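Side-chain contacts in hypothetical protein (Pseudomonas aeruginosa, PDB 2H1T), which is of unknown function but probably binds glycolipids and may take part in their metabolism: residues S33-P38 / I105-F110; R51-A56 / L60-F65; G84-G89 / P95-C100. All coordinates share one frame; numbering follows the deposited sequence.

Contact 1 of 3, residues S33-P38 / I105-F110; sequences SQLRAP and IWPSPF
Pro107, bonded to Trp106 through a cis peptide, sits between two kinds of surface: its CB lies 3.5 Å above the indole plane of Trp106, over the ring centre, while its CG and CD meet Leu35 and Ala37. NE1, on the indole edge, is hydrogen-bonded to Glu40. Trp14 of the second subunit also meets the ring, the planes at about 45°. The contact illustrates how a cis-proline turn leaving one beta-sheet can be packed against another: strand 30-38 belongs to the antiparallel sheet, whereas strand 102-106, which ends just before Pro107, is an outer strand of the mixed sheet. Leu35 carries most of the packing. With its CG swung opposite the backbone N (chi1 176°), the forked end reaches the turn obliquely, and the two methyls divide the work. CD1 lies 4.0 Å from Pro107 CD and comes within 3.2 Å of the Pro107 O, while CD2 sits 4.2 Å from Pro107 CG. Two residues further along the same strand, Ala37 CB adds a lighter touch, 4.3 Å from Pro107 CG. Leu35 CD1 also meets Ser108 CB at 4.2 Å, next to a polar cluster in this buried region: Glu22, from the adjoining strand 16-26, hydrogen-bonds Ser108 OG through one carboxylate oxygen and Ser33 OG through the other. The serine hydroxyl has a further task, closing an ST turn in which Ser108 OG accepts from the backbone N of Phe110 at 3.1 Å, with an N-H...O angle of 144°.

Contact 2 of 3, residues R51-A56 / L60-F65; sequences RLRWDA and LREAVF
Leu52 and Ala63 face each other as a non-hydrogen-bonded pair in the antiparallel hairpin of strands 45-54 and 60-69, and here the packing is tight: Leu52 CD2 presses to 3.4 Å from Ala63 CB, closer than usual for two carbons. Leu60 fills in beside them, its CD1 3.9 Å from Leu52 CB, and Ile103 and Ile105 of strand 102-106 help cover this apolar face. The register then slips in a classic beta bulge, with Arg61 and Glu62 both opposite Arg53, whose O receives Arg61 N, at 2.8 Å, and Glu62 N, at 3.1 Å. The other face, bearing Arg51, Arg53, Glu62 and Val64, is looser, largely polar and partly exposed. Arg53 bends at chi3 (63°), which turns its guanidinium side-on to Glu62 OE1; NE approaches on the anti lone pair, whereas NH2, at 3.1 Å, comes from above the carboxylate plane, the flat groups standing 85° apart. Arg51 NH1 remains 4.0 Å from the same oxygen, beyond salt-bridge range. Near the turn of the hairpin a water donates to Asp55 OD2 at 2.6 Å and weakly accepts from Arg61 NH1, whose NE bonds Ala80 O, while Asp55 OD1 accepts from the backbone N of Asp57 and His59. Because His77 takes Glu62 OE2 while Arg53 grips OE1, the carboxylate is tied at both oxygens, and the nearby arginines probably offset its charge.

Contact 3 of 3, residues G84-G89 / P95-C100; sequences GHWQDG and PAFDGC
Trp86 and Phe97 cross at about a right angle, so that each offers the other a different side: Phe97 CB lies over the face of the indole, 27° off the normal of its five-membered ring, while Trp86 CB stands at the edge of the phenyl ring. The motif behind this CH-pi contact is a type II beta turn, Phe97 to Cys100, which folds the loop after strand 86-88 back over the beginning of that strand. The turn presents its carbonyls to the indole. Trp86 holds its CG opposite the carbonyl carbon (chi1 -66°), a setting that brings NE1 to Cys100 O at 2.7 Å, with the acceptor close to the ring plane and an N-H...O angle of 149°. Cys100 CB packs alongside, 3.6 Å from Trp86 NE1, and Leu132 of strand 126-135 touches Trp86, Phe97 and Cys100 alike. The backbones are joined as well: Gly99 N donates to Gly84 O at 2.8 Å. Both glycines have positive phi, and Gly84 CA makes a CA-H...O contact of 3.5 Å with Cys100 O. At the outer rim the imidazole of His85 crosses the Asp98 carboxylate obliquely without bonding it, its ND1 being taken by Asp81. A water links the two segments instead, accepting from Trp86 N at 2.8 Å and donating to Asp98 OD1 at 2.7 Å.

Followed from the N terminus, the chain opens contact 1 on strand 30-38 and closes it only at 105-110, so that the large loop between holds the other two. Contact 2 closes a short hairpin within that loop; contact 3 follows in series, closing a second small loop that takes in 86-88, the last strand of the antiparallel sheet. None cross. Contact 1 ties this sheet to the start of the mixed one, and its returning segment also reaches contact 2, where Ile105 and Phe110 pack on Leu52. Contacts 2 and 3 meet through Leu60 CD2 and Trp86 CH2, 3.5 Å apart, whereas contacts 1 and 3 remain about 10 Å apart at their nearest atoms.

Contact 1 of 3, residues S33-P38 / I105-F110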
# COMPACT_ATOMS: atom_id res chain seq x y z
N SER A 33 2.49 3.04 -14.32
CA SER A 33 2.34 1.99 -13.37
C SER A 33 2.15 2.49 -11.94
O SER A 33 2.63 3.56 -11.56
CB SER A 33 3.57 1.07 -13.44
OG SER A 33 3.46 -0.00 -12.56
N GLN A 34 1.38 1.71 -11.18
CA GLN A 34 1.15 1.88 -9.77
C GLN A 34 1.60 0.60 -9.10
O GLN A 34 1.07 -0.49 -9.39
CB GLN A 34 -0.34 2.08 -9.47
CG GLN A 34 -0.92 3.37 -9.98
CD GLN A 34 -2.12 3.87 -9.11
OE1 GLN A 34 -2.01 4.88 -8.37
NE2 GLN A 34 -3.23 3.12 -9.16
N LEU A 35 2.56 0.73 -8.19
CA LEU A 35 3.18 -0.42 -7.55
C LEU A 35 3.03 -0.26 -6.04
O LEU A 35 3.37 0.76 -5.46
CB LEU A 35 4.66 -0.48 -8.00
CG LEU A 35 5.61 -1.51 -7.43
CD1 LEU A 35 6.91 -1.58 -8.26
CD2 LEU A 35 5.93 -1.23 -5.98
N ARG A 36 2.48 -1.26 -5.37
CA ARG A 36 2.36 -1.18 -3.89
C ARG A 36 3.16 -2.30 -3.30
O ARG A 36 3.10 -3.42 -3.83
CB ARG A 36 0.89 -1.29 -3.46
CG ARG A 36 0.03 -0.17 -4.07
CD ARG A 36 -1.42 -0.29 -3.65
NE ARG A 36 -2.36 0.07 -4.73
CZ ARG A 36 -3.41 0.89 -4.62
NH1 ARG A 36 -3.66 1.51 -3.49
NH2 ARG A 36 -4.20 1.10 -5.66
N ALA A 37 3.87 -2.03 -2.20
CA ALA A 37 4.83 -2.97 -1.65
C ALA A 37 5.25 -2.53 -0.25
O ALA A 37 5.05 -1.38 0.14
CB ALA A 37 6.07 -3.09 -2.56
N PRO A 38 5.77 -3.48 0.54
CA PRO A 38 6.28 -3.18 1.86
C PRO A 38 7.73 -2.73 1.79
O PRO A 38 8.50 -3.28 0.99
CB PRO A 38 6.19 -4.52 2.57
CG PRO A 38 6.40 -5.53 1.47
CD PRO A 38 5.81 -4.93 0.25
N ILE A 105 14.06 -1.16 -12.20
CA ILE A 105 13.35 -0.70 -10.98
C ILE A 105 13.13 -1.97 -10.18
O ILE A 105 12.60 -2.93 -10.72
CB ILE A 105 11.95 -0.13 -11.32
CG1 ILE A 105 12.02 1.18 -12.13
CG2 ILE A 105 11.17 0.11 -10.03
CD1 ILE A 105 10.80 1.44 -13.01
N TRP A 106 13.45 -1.93 -8.89
CA TRP A 106 13.02 -2.96 -7.91
C TRP A 106 11.91 -2.31 -7.09
O TRP A 106 12.04 -1.16 -6.66
CB TRP A 106 14.17 -3.39 -6.95
CG TRP A 106 13.67 -4.16 -5.77
CD1 TRP A 106 13.36 -3.68 -4.50
CD2 TRP A 106 13.35 -5.56 -5.74
NE1 TRP A 106 12.84 -4.71 -3.72
CE2 TRP A 106 12.84 -5.87 -4.45
CE3 TRP A 106 13.40 -6.58 -6.70
CZ2 TRP A 106 12.43 -7.15 -4.09
CZ3 TRP A 106 12.99 -7.86 -6.33
CH2 TRP A 106 12.51 -8.13 -5.05
N PRO A 107 10.84 -3.05 -6.80
CA PRO A 107 10.53 -4.40 -7.24
C PRO A 107 9.60 -4.45 -8.44
O PRO A 107 8.37 -4.39 -8.29
CB PRO A 107 9.83 -4.98 -6.01
CG PRO A 107 9.16 -3.84 -5.38
CD PRO A 107 9.91 -2.60 -5.74
N SER A 108 10.16 -4.60 -9.64
CA SER A 108 9.29 -4.73 -10.82
C SER A 108 9.89 -5.60 -11.90
O SER A 108 10.98 -5.34 -12.40
CB SER A 108 8.93 -3.38 -11.43
OG SER A 108 8.19 -3.53 -12.65
N PRO A 109 9.12 -6.59 -12.36
CA PRO A 109 9.67 -7.38 -13.47
C PRO A 109 9.39 -6.73 -14.83
O PRO A 109 9.85 -7.23 -15.90
CB PRO A 109 8.94 -8.71 -13.31
CG PRO A 109 7.64 -8.32 -12.82
CD PRO A 109 7.83 -7.14 -11.90
N PHE A 110 8.69 -5.61 -14.83
CA PHE A 110 8.49 -4.86 -16.09
C PHE A 110 9.81 -4.54 -16.77
O PHE A 110 9.96 -4.76 -17.99
CB PHE A 110 7.72 -3.56 -15.92
CG PHE A 110 7.60 -2.76 -17.20
CD1 PHE A 110 7.14 -3.35 -18.39
CD2 PHE A 110 7.91 -1.44 -17.22
CE1 PHE A 110 7.02 -2.63 -19.57
CE2 PHE A 110 7.80 -0.72 -18.40
CZ PHE A 110 7.36 -1.31 -19.57

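Contact 2 of 3, residues R51-A56 / L60-F65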
# COMPACT_ATOMS: atom_id res chain seq x y z
N ARG A 51 6.22 6.54 -14.49
CA ARG A 51 5.98 6.54 -15.92
C ARG A 51 7.31 6.49 -16.63
O ARG A 51 8.21 7.26 -16.30
CB ARG A 51 5.16 7.77 -16.33
CG ARG A 51 4.99 7.93 -17.88
CD ARG A 51 4.19 9.19 -18.28
NE ARG A 51 4.76 10.45 -17.78
CZ ARG A 51 5.72 11.16 -18.38
NH1 ARG A 51 6.29 10.75 -19.53
NH2 ARG A 51 6.13 12.30 -17.82
N LEU A 52 7.43 5.57 -17.59
CA LEU A 52 8.60 5.48 -18.46
C LEU A 52 8.22 5.75 -19.89
O LEU A 52 7.12 5.42 -20.34
CB LEU A 52 9.26 4.09 -18.36
CG LEU A 52 9.57 3.60 -16.94
CD1 LEU A 52 10.16 2.17 -17.00
CD2 LEU A 52 10.48 4.60 -16.21
N ARG A 53 9.14 6.40 -20.61
CA ARG A 53 8.95 6.68 -22.02
C ARG A 53 10.25 6.32 -22.72
O ARG A 53 11.33 6.65 -22.24
CB ARG A 53 8.55 8.13 -22.24
CG ARG A 53 8.42 8.54 -23.71
CD ARG A 53 7.95 10.01 -23.91
NE ARG A 53 8.93 10.96 -23.37
CZ ARG A 53 10.05 11.33 -23.98
NH1 ARG A 53 10.37 10.83 -25.16
NH2 ARG A 53 10.87 12.19 -23.40
N TRP A 54 10.13 5.66 -23.87
CA TRP A 54 11.32 5.18 -24.61
C TRP A 54 11.18 5.50 -26.08
O TRP A 54 10.11 5.95 -26.50
CB TRP A 54 11.50 3.68 -24.42
CG TRP A 54 10.29 2.87 -24.69
CD1 TRP A 54 9.96 2.28 -25.86
CD2 TRP A 54 9.24 2.56 -23.75
NE1 TRP A 54 8.77 1.61 -25.73
CE2 TRP A 54 8.32 1.74 -24.44
CE3 TRP A 54 9.04 2.81 -22.38
CZ2 TRP A 54 7.18 1.22 -23.82
CZ3 TRP A 54 7.91 2.27 -21.76
CH2 TRP A 54 6.97 1.52 -22.49
N ASP A 55 12.26 5.32 -26.85
CA ASP A 55 12.21 5.58 -28.29
C ASP A 55 11.81 4.35 -29.12
O ASP A 55 11.46 3.30 -28.57
CB ASP A 55 13.54 6.16 -28.78
CG ASP A 55 14.68 5.17 -28.72
OD1 ASP A 55 14.46 3.94 -28.60
OD2 ASP A 55 15.83 5.64 -28.84
N ALA A 56 11.88 4.50 -30.45
CA ALA A 56 11.49 3.42 -31.35
C ALA A 56 12.32 2.17 -31.14
O ALA A 56 11.90 1.10 -31.53
CB ALA A 56 11.63 3.87 -32.81
N LEU A 60 15.40 3.99 -23.22
CA LEU A 60 14.74 4.88 -22.31
C LEU A 60 15.10 6.35 -22.60
O LEU A 60 16.28 6.68 -22.76
CB LEU A 60 15.12 4.57 -20.86
CG LEU A 60 14.20 5.28 -19.87
CD1 LEU A 60 12.85 4.61 -19.73
CD2 LEU A 60 14.86 5.35 -18.58
N ARG A 61 14.08 7.21 -22.68
CA ARG A 61 14.27 8.67 -22.86
C ARG A 61 13.83 9.47 -21.63
O ARG A 61 14.43 10.51 -21.32
CB ARG A 61 13.58 9.18 -24.15
CG ARG A 61 14.07 8.47 -25.45
CD ARG A 61 15.65 8.57 -25.64
NE ARG A 61 16.05 9.97 -25.46
CZ ARG A 61 16.02 10.92 -26.40
NH1 ARG A 61 15.63 10.67 -27.63
NH2 ARG A 61 16.36 12.17 -26.09
N GLU A 62 12.76 9.03 -20.95
CA GLU A 62 12.31 9.72 -19.74
C GLU A 62 11.77 8.76 -18.68
O GLU A 62 11.12 7.74 -18.99
CB GLU A 62 11.27 10.78 -20.11
CG GLU A 62 10.94 11.80 -19.05
CD GLU A 62 10.10 12.97 -19.61
OE1 GLU A 62 9.51 12.82 -20.74
OE2 GLU A 62 10.05 14.03 -18.93
N ALA A 63 12.02 9.10 -17.43
CA ALA A 63 11.42 8.37 -16.32
C ALA A 63 10.97 9.36 -15.24
O ALA A 63 11.71 10.25 -14.88
CB ALA A 63 12.43 7.37 -15.76
N VAL A 64 9.75 9.18 -14.74
CA VAL A 64 9.18 9.98 -13.65
C VAL A 64 8.65 9.05 -12.56
O VAL A 64 7.92 8.10 -12.86
CB VAL A 64 8.02 10.87 -14.17
CG1 VAL A 64 7.52 11.77 -13.09
CG2 VAL A 64 8.48 11.69 -15.35
N PHE A 65 9.02 9.33 -11.32
CA PHE A 65 8.69 8.56 -10.13
C PHE A 65 8.06 9.42 -9.06
O PHE A 65 8.51 10.55 -8.83
CB PHE A 65 9.96 7.99 -9.52
CG PHE A 65 10.70 7.05 -10.42
CD1 PHE A 65 10.38 5.69 -10.45
CD2 PHE A 65 11.77 7.51 -11.21
CE1 PHE A 65 11.07 4.83 -11.31
CE2 PHE A 65 12.44 6.66 -12.05
CZ PHE A 65 12.11 5.31 -12.10
O HOH W 1 16.15 8.22 -29.34

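Contact 3 of 3, residues G84-G89 / P95-C100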
# COMPACT_ATOMS: atom_id res chain seq x y z
N GLY A 84 23.33 6.95 -23.56
CA GLY A 84 24.04 6.73 -22.31
C GLY A 84 24.31 7.97 -21.45
O GLY A 84 25.09 7.90 -20.50
N HIS A 85 23.66 9.10 -21.78
CA HIS A 85 23.88 10.37 -21.06
C HIS A 85 22.61 10.82 -20.39
O HIS A 85 21.56 10.92 -21.00
CB HIS A 85 24.42 11.46 -22.00
CG HIS A 85 25.53 10.98 -22.87
ND1 HIS A 85 25.34 10.62 -24.19
CD2 HIS A 85 26.83 10.73 -22.60
CE1 HIS A 85 26.47 10.17 -24.69
NE2 HIS A 85 27.40 10.24 -23.75
N TRP A 86 22.73 11.06 -19.09
CA TRP A 86 21.56 11.32 -18.25
C TRP A 86 21.53 12.67 -17.68
O TRP A 86 22.58 13.30 -17.45
CB TRP A 86 21.55 10.32 -17.11
CG TRP A 86 21.34 8.91 -17.61
CD1 TRP A 86 22.26 8.13 -18.27
CD2 TRP A 86 20.14 8.14 -17.54
NE1 TRP A 86 21.70 6.91 -18.57
CE2 TRP A 86 20.39 6.90 -18.16
CE3 TRP A 86 18.86 8.39 -17.03
CZ2 TRP A 86 19.41 5.92 -18.27
CZ3 TRP A 86 17.90 7.39 -17.11
CH2 TRP A 86 18.18 6.17 -17.73
N GLN A 87 20.34 13.13 -17.36
CA GLN A 87 20.25 14.34 -16.58
C GLN A 87 18.99 14.36 -15.78
O GLN A 87 18.08 13.55 -16.01
CB GLN A 87 20.36 15.57 -17.44
CG GLN A 87 19.35 15.72 -18.50
CD GLN A 87 19.71 16.86 -19.42
OE1 GLN A 87 19.05 17.89 -19.42
NE2 GLN A 87 20.79 16.71 -20.17
N ASP A 88 18.96 15.25 -14.80
CA ASP A 88 17.78 15.39 -13.96
C ASP A 88 16.76 16.28 -14.61
O ASP A 88 17.03 16.87 -15.66
CB ASP A 88 18.13 15.88 -12.53
CG ASP A 88 18.67 17.33 -12.47
OD1 ASP A 88 18.64 18.09 -13.46
OD2 ASP A 88 19.16 17.73 -11.38
N GLY A 89 15.60 16.43 -13.97
CA GLY A 89 14.55 17.32 -14.48
C GLY A 89 14.91 18.79 -14.57
O GLY A 89 14.26 19.55 -15.27
N PRO A 95 26.72 12.59 -14.57
CA PRO A 95 27.81 11.79 -15.17
C PRO A 95 28.01 10.40 -14.56
O PRO A 95 28.51 9.48 -15.23
CB PRO A 95 29.05 12.67 -14.96
CG PRO A 95 28.69 13.57 -13.82
CD PRO A 95 27.23 13.82 -13.95
N ALA A 96 27.53 10.21 -13.33
CA ALA A 96 27.72 8.96 -12.63
C ALA A 96 26.94 7.85 -13.30
O ALA A 96 27.15 6.70 -12.97
CB ALA A 96 27.33 9.09 -11.15
N PHE A 97 26.03 8.20 -14.21
CA PHE A 97 25.19 7.19 -14.87
C PHE A 97 25.63 6.98 -16.31
O PHE A 97 25.00 6.23 -17.07
CB PHE A 97 23.71 7.60 -14.83
CG PHE A 97 23.19 7.90 -13.45
CD1 PHE A 97 23.78 7.33 -12.31
CD2 PHE A 97 22.09 8.71 -13.28
CE1 PHE A 97 23.29 7.62 -11.05
CE2 PHE A 97 21.60 8.98 -12.00
CZ PHE A 97 22.20 8.44 -10.90
N ASP A 98 26.73 7.62 -16.69
CA ASP A 98 27.21 7.50 -18.06
C ASP A 98 27.24 6.05 -18.52
O ASP A 98 27.71 5.19 -17.78
CB ASP A 98 28.61 8.11 -18.17
CG ASP A 98 28.60 9.63 -18.31
OD1 ASP A 98 27.54 10.28 -18.51
OD2 ASP A 98 29.71 10.19 -18.24
N GLY A 99 26.74 5.77 -19.72
CA GLY A 99 26.73 4.41 -20.28
C GLY A 99 25.49 3.59 -20.01
O GLY A 99 25.28 2.58 -20.65
N CYS A 100 24.66 4.00 -19.05
CA CYS A 100 23.42 3.26 -18.83
C CYS A 100 22.42 3.58 -19.92
O CYS A 100 22.13 4.74 -20.16
CB CYS A 100 22.79 3.65 -17.47
SG CYS A 100 23.74 3.10 -16.07
O HOH W 2 20.72 6.71 -22.46
O HOH W 3 24.96 10.37 -17.63